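Local coordinates for protein 1-carboxybiuret hydrolase subunit AtzE (Pseudomonas sp., PDB 6C62) that hydrolyses 1-carboxybiuret to urea-1,3-dicarboxylate and ammonia, an amidase-family step in the bacterial breakdown of the herbicide atrazine, at residues I53-R56 / R57-E61; D19-E22 / E23-T27; K89-R92 / T93-P96. One frame throughout, in Å; residues are numbered along the deposited sequence.

In the fold
The N-terminal part of this amidase chain carries all three contacts, each made between residues close in sequence. Contact 2 lies near the start of helix 17-35 and contact 1 at the C-terminal end of helix 43-58. The two helices pack together, C21 touching A46 and A50. The nearest atoms of the two contacts are about 5 Å apart. Contact 3 stands apart in the loop between strand 70-74 and helix 102-109, its centre about 38 Å from the centre of contact 1 and about 29 Å from that of contact 2. It comes nearest to the probable catalytic apparatus, the N91 side chain lying about 11 Å from that of K74.

Contact 1 of 3, residues I53-R56 / R57-E61; sequences IDVR and RARGE
R56 and E61 meet where helix 43-58 runs out. R56 NE gives a nearly straight N-H bond (170°) to E61 OE1 at 3.3 Å, the R56-E61 salt bridge; the oxygen lies in the guanidinium plane, and NE comes to it from the syn side, tilted 30° out of the carboxylate plane. The bend of the arginine at chi3 (76°) turns this N-H to the glutamate, whose other oxygen, OE2, is gripped side-on by R59 through NH1 at 2.7 Å and NE at 3.1 Å. One carboxylate thus joins two arginines.

The backbone beneath is the compact part. R57 N and A58 N close ordinary helical bonds to I53 O and D54 O, and E61 N returns to R56 O at 3.1 Å across a Schellman motif in which G60 takes positive phi. D54 accepts from A17 N through OD1 and from R18 N through OD2, while R57 reaches back to A11 O. On the exposed side the touch is lighter: R59 NH2 comes within 3.5 Å of V55 CG1, and the two side chains cross at a slant.

With two positive groups sharing it, the E61 carboxylate is probably kept ionised, and its charge would ease the repulsion between the arginines at the helix end.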
loop_
_atom_site.group_PDB
_atom_site.type_symbol
_atom_site.label_atom_id
_atom_site.label_comp_id
_atom_site.label_asym_id
_atom_site.label_seq_id
_atom_site.Cartn_x
_atom_site.Cartn_y
_atom_site.Cartn_z
ATOM N N ILE A 53 -24.947 -15.568 -32.091
ATOM C CA ILE A 53 -25.606 -14.286 -32.323
ATOM C C ILE A 53 -26.651 -14.419 -33.476
ATOM O O ILE A 53 -27.783 -13.911 -33.354
ATOM C CB ILE A 53 -24.585 -13.176 -32.696
ATOM C CG1 ILE A 53 -23.646 -12.835 -31.522
ATOM C CG2 ILE A 53 -25.283 -11.909 -33.226
ATOM C CD1 ILE A 53 -24.346 -12.303 -30.307
ATOM N N ASP A 54 -26.289 -15.070 -34.582
ATOM C CA ASP A 54 -27.247 -15.286 -35.689
ATOM C C ASP A 54 -28.469 -16.118 -35.216
ATOM O O ASP A 54 -29.602 -15.773 -35.529
ATOM C CB ASP A 54 -26.610 -15.911 -36.943
ATOM C CG ASP A 54 -25.520 -14.997 -37.595
ATOM O OD1 ASP A 54 -25.715 -13.708 -37.581
ATOM O OD2 ASP A 54 -24.442 -15.580 -38.084
ATOM N N VAL A 55 -28.259 -17.121 -34.381
ATOM C CA VAL A 55 -29.395 -17.848 -33.797
ATOM C C VAL A 55 -30.331 -16.937 -32.977
ATOM O O VAL A 55 -31.582 -17.024 -33.157
ATOM C CB VAL A 55 -28.929 -19.076 -33.001
ATOM C CG1 VAL A 55 -29.985 -19.627 -32.008
ATOM C CG2 VAL A 55 -28.428 -20.121 -33.985
ATOM N N ARG A 56 -29.763 -16.059 -32.141
ATOM C CA ARG A 56 -30.567 -15.166 -31.357
ATOM C C ARG A 56 -31.364 -14.190 -32.195
ATOM O O ARG A 56 -32.550 -13.885 -31.917
ATOM C CB ARG A 56 -29.719 -14.395 -30.310
ATOM C CG ARG A 56 -29.204 -15.322 -29.212
ATOM C CD ARG A 56 -28.057 -14.748 -28.391
ATOM N NE ARG A 56 -28.547 -13.759 -27.459
ATOM C CZ ARG A 56 -27.752 -12.983 -26.716
ATOM N NH1 ARG A 56 -26.429 -13.092 -26.801
ATOM N NH2 ARG A 56 -28.286 -12.096 -25.883
ATOM N N ARG A 57 -30.695 -13.628 -33.186
ATOM C CA ARG A 57 -31.360 -12.714 -34.119
ATOM C C ARG A 57 -32.523 -13.388 -34.847
ATOM O O ARG A 57 -33.591 -12.807 -34.917
ATOM C CB ARG A 57 -30.390 -12.149 -35.154
ATOM C CG ARG A 57 -30.975 -10.940 -35.831
ATOM C CD ARG A 57 -30.251 -10.528 -37.083
ATOM N NE ARG A 57 -30.986 -9.358 -37.543
ATOM C CZ ARG A 57 -32.101 -9.363 -38.278
ATOM N NH1 ARG A 57 -32.586 -10.495 -38.795
ATOM N NH2 ARG A 57 -32.713 -8.207 -38.518
ATOM N N ALA A 58 -32.313 -14.593 -35.333
ATOM C CA ALA A 58 -33.328 -15.327 -36.070
ATOM C C ALA A 58 -34.492 -15.692 -35.205
ATOM O O ALA A 58 -35.559 -15.866 -35.742
ATOM C CB ALA A 58 -32.729 -16.600 -36.674
ATOM N N ARG A 59 -34.281 -15.824 -33.865
ATOM C CA ARG A 59 -35.394 -16.048 -32.926
ATOM C C ARG A 59 -36.215 -14.791 -32.633
ATOM O O ARG A 59 -37.249 -14.890 -32.034
ATOM C CB ARG A 59 -34.933 -16.618 -31.587
ATOM C CG ARG A 59 -34.373 -17.992 -31.632
ATOM C CD ARG A 59 -34.564 -18.668 -30.281
ATOM N NE ARG A 59 -33.741 -17.978 -29.318
ATOM C CZ ARG A 59 -32.584 -18.464 -28.867
ATOM N NH1 ARG A 59 -31.900 -17.774 -27.969
ATOM N NH2 ARG A 59 -32.129 -19.662 -29.247
ATOM N N GLY A 60 -35.789 -13.642 -33.114
ATOM C CA GLY A 60 -36.486 -12.402 -32.909
ATOM C C GLY A 60 -36.036 -11.671 -31.681
ATOM O O GLY A 60 -36.721 -10.700 -31.307
ATOM N N GLU A 61 -34.923 -12.057 -31.044
ATOM C CA GLU A 61 -34.508 -11.374 -29.824
ATOM C C GLU A 61 -33.946 -10.008 -30.077
ATOM O O GLU A 61 -33.431 -9.733 -31.168
ATOM C CB GLU A 61 -33.434 -12.141 -29.068
ATOM C CG GLU A 61 -33.900 -13.482 -28.616
ATOM C CD GLU A 61 -32.867 -14.251 -27.849
ATOM O OE1 GLU A 61 -31.804 -13.685 -27.413
ATOM O OE2 GLU A 61 -33.196 -15.434 -27.680
#

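Contact 2 of 3, residues D19-E22 / E23-T27; sequences DVCE and EALAT
This is a continuous piece of helix 17-35, one of the N-terminal helices of the amidase chain, and its i to i+4 pairs carry the contact. C21 and L25 occupy the side turned to helix 43-58: SG of C21 lies 4.0 Å from CD1 of L25. Sulfur reaches that methyl because chi1 of C21 (175°) swings it opposite the backbone nitrogen, and L25 CG leans back over C21 O at 3.4 Å. A46 and A50 touch C21, V43 and R47 touch L25, and V20 packs on I6 and I10, so the segment packs on helix 43-58 with one side and on helix 3-11 with another.

E22 skirts this apolar patch. Its chain folds at chi2 (-58°), bringing OE1 to 4.1 Å from L25 CD1. OE1 also has a hydrogen-bond partner elsewhere in the structure, while OE2 makes salt bridges with R18 and R47.

Four main-chain bonds tie the turns together, from E23 N to D19 O through A26 N to E22 O, the last 2.9 Å long. The next carbonyl, E23 O, takes two donors from T27, the backbone N and the hydroxyl OG1 at 3.0 Å, which approach from opposite faces of the carbonyl plane. Towards solvent, E23 stretches back alongside the D19 carbonyl, its CG 3.3 Å from D19 O, and D19 OD2 and E23 OE2 stay 6.1 Å apart.

E22, bridged to two arginines, would favour its ionised form and links this helix to helix 43-58 by charge at the border of the apolar seam.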
loop_
_atom_site.group_PDB
_atom_site.type_symbol
_atom_site.label_atom_id
_atom_site.label_comp_id
_atom_site.label_asym_id
_atom_site.label_seq_id
_atom_site.Cartn_x
_atom_site.Cartn_y
_atom_site.Cartn_z
ATOM N N ASP A 19 -20.794 -13.954 -41.335
ATOM C CA ASP A 19 -20.062 -13.298 -42.460
ATOM C C ASP A 19 -19.080 -12.220 -42.013
ATOM O O ASP A 19 -17.996 -12.067 -42.595
ATOM C CB ASP A 19 -21.041 -12.651 -43.473
ATOM C CG ASP A 19 -21.756 -13.684 -44.374
ATOM O OD1 ASP A 19 -21.373 -14.868 -44.390
ATOM O OD2 ASP A 19 -22.701 -13.284 -45.088
ATOM N N VAL A 20 -19.478 -11.446 -41.013
ATOM C CA VAL A 20 -18.606 -10.432 -40.428
ATOM C C VAL A 20 -17.361 -11.068 -39.802
ATOM O O VAL A 20 -16.248 -10.594 -40.012
ATOM C CB VAL A 20 -19.353 -9.564 -39.394
ATOM C CG1 VAL A 20 -18.380 -8.680 -38.622
ATOM C CG2 VAL A 20 -20.344 -8.671 -40.132
ATOM N N CYS A 21 -17.562 -12.162 -39.067
ATOM C CA CYS A 21 -16.462 -12.943 -38.517
ATOM C C CYS A 21 -15.487 -13.503 -39.602
ATOM O O CYS A 21 -14.232 -13.367 -39.503
ATOM C CB CYS A 21 -17.070 -14.104 -37.688
ATOM S SG CYS A 21 -15.849 -15.230 -37.071
ATOM N N GLU A 22 -16.051 -14.122 -40.642
ATOM C CA GLU A 22 -15.239 -14.646 -41.738
ATOM C C GLU A 22 -14.446 -13.543 -42.495
ATOM O O GLU A 22 -13.294 -13.769 -42.831
ATOM C CB GLU A 22 -16.105 -15.415 -42.743
ATOM C CG GLU A 22 -16.777 -16.685 -42.232
ATOM C CD GLU A 22 -15.808 -17.731 -41.698
ATOM O OE1 GLU A 22 -14.641 -17.771 -42.146
ATOM O OE2 GLU A 22 -16.212 -18.525 -40.832
ATOM N N GLU A 23 -15.025 -12.362 -42.678
ATOM C CA GLU A 23 -14.282 -11.245 -43.243
ATOM C C GLU A 23 -13.056 -10.850 -42.397
ATOM O O GLU A 23 -11.965 -10.619 -42.933
ATOM C CB GLU A 23 -15.150 -9.994 -43.447
ATOM C CG GLU A 23 -16.231 -10.102 -44.542
ATOM C CD GLU A 23 -17.148 -8.853 -44.578
ATOM O OE1 GLU A 23 -16.574 -7.754 -44.791
ATOM O OE2 GLU A 23 -18.410 -8.956 -44.380
ATOM N N ALA A 24 -13.254 -10.754 -41.075
ATOM C CA ALA A 24 -12.141 -10.441 -40.213
ATOM C C ALA A 24 -11.068 -11.547 -40.275
ATOM O O ALA A 24 -9.878 -11.241 -40.389
ATOM C CB ALA A 24 -12.592 -10.221 -38.795
ATOM N N LEU A 25 -11.479 -12.807 -40.226
ATOM C CA LEU A 25 -10.529 -13.887 -40.359
ATOM C C LEU A 25 -9.714 -13.829 -41.659
ATOM O O LEU A 25 -8.496 -14.047 -41.651
ATOM C CB LEU A 25 -11.190 -15.245 -40.189
ATOM C CG LEU A 25 -11.736 -15.495 -38.784
ATOM C CD1 LEU A 25 -12.588 -16.760 -38.795
ATOM C CD2 LEU A 25 -10.620 -15.579 -37.752
ATOM N N ALA A 26 -10.371 -13.536 -42.770
ATOM C CA ALA A 26 -9.691 -13.458 -44.046
ATOM C C ALA A 26 -8.717 -12.248 -44.066
ATOM O O ALA A 26 -7.612 -12.353 -44.567
ATOM C CB ALA A 26 -10.716 -13.353 -45.158
ATOM N N THR A 27 -9.117 -11.113 -43.498
ATOM C CA THR A 27 -8.183 -9.965 -43.400
ATOM C C THR A 27 -6.944 -10.278 -42.550
ATOM O O THR A 27 -5.806 -9.950 -42.911
ATOM C CB THR A 27 -8.897 -8.749 -42.828
ATOM O OG1 THR A 27 -10.033 -8.483 -43.651
ATOM C CG2 THR A 27 -7.991 -7.498 -42.823
#

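Contact 3 of 3, residues K89-R92 / T93-P96; sequences KINR and TLPP
The carboxamide of N91 meets L94 at a methyl: L94 CD1 lies 3.7 Å from N91 CG. Its OD1 is just as near that methyl, while ND2 donates to T84 O. F123 and Y200 also touch the N91 side chain. The other flat group, the guanidinium of R92, has K89 CB over the centre of one face, 3.3 Å above its plane. Its chain runs extended from CG to NE, which carries NE to the hydroxyl of Y134.

The peptide chain here makes two overlapping type I beta turns, K89-R92 and N91-L94. R92 N bonds K89 O at 3.0 Å and L94 N bonds N91 O, also at 3.0 Å. This second bond is straight at the hydrogen (168°), yet the donor stands above the carbonyl plane, 52° out of it. These i to i+3 bonds belong to the long loop between strand 70-74 and helix 102-109. The second turn itself sets L94 CB 3.5 Å from N91 O. From there chi1 of L94 (-68°), with CG opposite the carbonyl carbon, directs CG and CD1 to the N91 side chain and lays the methyl against its amide. One water spans the second turn, donating to R92 O and L94 O, each at 2.8 Å, and L94 O also accepts from the T83 hydroxyl.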
loop_
_atom_site.group_PDB
_atom_site.type_symbol
_atom_site.label_atom_id
_atom_site.label_comp_id
_atom_site.label_asym_id
_atom_site.label_seq_id
_atom_site.Cartn_x
_atom_site.Cartn_y
_atom_site.Cartn_z
ATOM N N LYS A 89 8.264 -16.211 -23.419
ATOM C CA LYS A 89 8.405 -17.634 -23.595
ATOM C C LYS A 89 8.352 -18.418 -22.308
ATOM O O LYS A 89 7.915 -19.566 -22.337
ATOM C CB LYS A 89 9.589 -17.989 -24.492
ATOM C CG LYS A 89 10.938 -17.720 -24.006
ATOM C CD LYS A 89 11.931 -18.311 -25.019
ATOM C CE LYS A 89 13.301 -18.217 -24.392
ATOM N NZ LYS A 89 14.321 -18.320 -25.465
ATOM N N ILE A 90 8.692 -17.771 -21.180
ATOM C CA ILE A 90 8.576 -18.365 -19.862
ATOM C C ILE A 90 7.206 -18.959 -19.558
ATOM O O ILE A 90 7.102 -20.025 -19.005
ATOM C CB ILE A 90 9.005 -17.335 -18.809
ATOM C CG1 ILE A 90 10.531 -17.300 -18.745
ATOM C CG2 ILE A 90 8.533 -17.734 -17.404
ATOM C CD1 ILE A 90 11.085 -16.111 -18.038
ATOM N N ASN A 91 6.145 -18.260 -19.925
ATOM C CA ASN A 91 4.780 -18.711 -19.628
ATOM C C ASN A 91 4.295 -19.872 -20.527
ATOM O O ASN A 91 3.220 -20.407 -20.243
ATOM C CB ASN A 91 3.768 -17.579 -19.738
ATOM C CG ASN A 91 3.832 -16.598 -18.560
ATOM O OD1 ASN A 91 4.767 -16.634 -17.777
ATOM N ND2 ASN A 91 2.839 -15.697 -18.477
ATOM N N ARG A 92 5.078 -20.312 -21.504
ATOM C CA ARG A 92 4.521 -21.274 -22.499
ATOM C C ARG A 92 4.058 -22.590 -21.887
ATOM O O ARG A 92 3.059 -23.122 -22.318
ATOM C CB ARG A 92 5.512 -21.622 -23.614
ATOM C CG ARG A 92 5.687 -20.513 -24.644
ATOM C CD ARG A 92 6.973 -20.689 -25.408
ATOM N NE ARG A 92 7.171 -19.613 -26.343
ATOM C CZ ARG A 92 8.251 -19.511 -27.122
ATOM N NH1 ARG A 92 9.216 -20.472 -27.078
ATOM N NH2 ARG A 92 8.302 -18.521 -27.988
ATOM N N THR A 93 4.736 -23.026 -20.849
ATOM C CA THR A 93 4.466 -24.271 -20.201
ATOM C C THR A 93 3.437 -24.218 -19.073
ATOM O O THR A 93 3.183 -25.232 -18.456
ATOM C CB THR A 93 5.794 -24.872 -19.593
ATOM O OG1 THR A 93 6.386 -23.903 -18.711
ATOM C CG2 THR A 93 6.788 -25.248 -20.705
ATOM N N LEU A 94 2.845 -23.041 -18.796
ATOM C CA LEU A 94 1.876 -22.914 -17.730
ATOM C C LEU A 94 0.560 -23.555 -18.211
ATOM O O LEU A 94 0.285 -23.559 -19.429
ATOM C CB LEU A 94 1.663 -21.449 -17.315
ATOM C CG LEU A 94 2.886 -20.756 -16.616
ATOM C CD1 LEU A 94 2.605 -19.268 -16.358
ATOM C CD2 LEU A 94 3.245 -21.499 -15.324
ATOM N N PRO A 95 -0.246 -24.079 -17.284
ATOM C CA PRO A 95 -1.572 -24.586 -17.701
ATOM C C PRO A 95 -2.450 -23.584 -18.454
ATOM O O PRO A 95 -2.356 -22.364 -18.188
ATOM C CB PRO A 95 -2.273 -25.004 -16.368
ATOM C CG PRO A 95 -1.200 -24.991 -15.349
ATOM C CD PRO A 95 -0.104 -24.020 -15.808
ATOM N N PRO A 96 -3.265 -24.048 -19.386
ATOM C CA PRO A 96 -4.212 -23.128 -20.051
ATOM C C PRO A 96 -5.196 -22.492 -19.032
ATOM O O PRO A 96 -5.496 -23.098 -18.031
ATOM C CB PRO A 96 -4.921 -24.018 -21.112
ATOM C CG PRO A 96 -4.655 -25.432 -20.694
ATOM C CD PRO A 96 -3.285 -25.394 -20.019
HETATM O O HOH W 1 1.384 -25.159 -21.428
#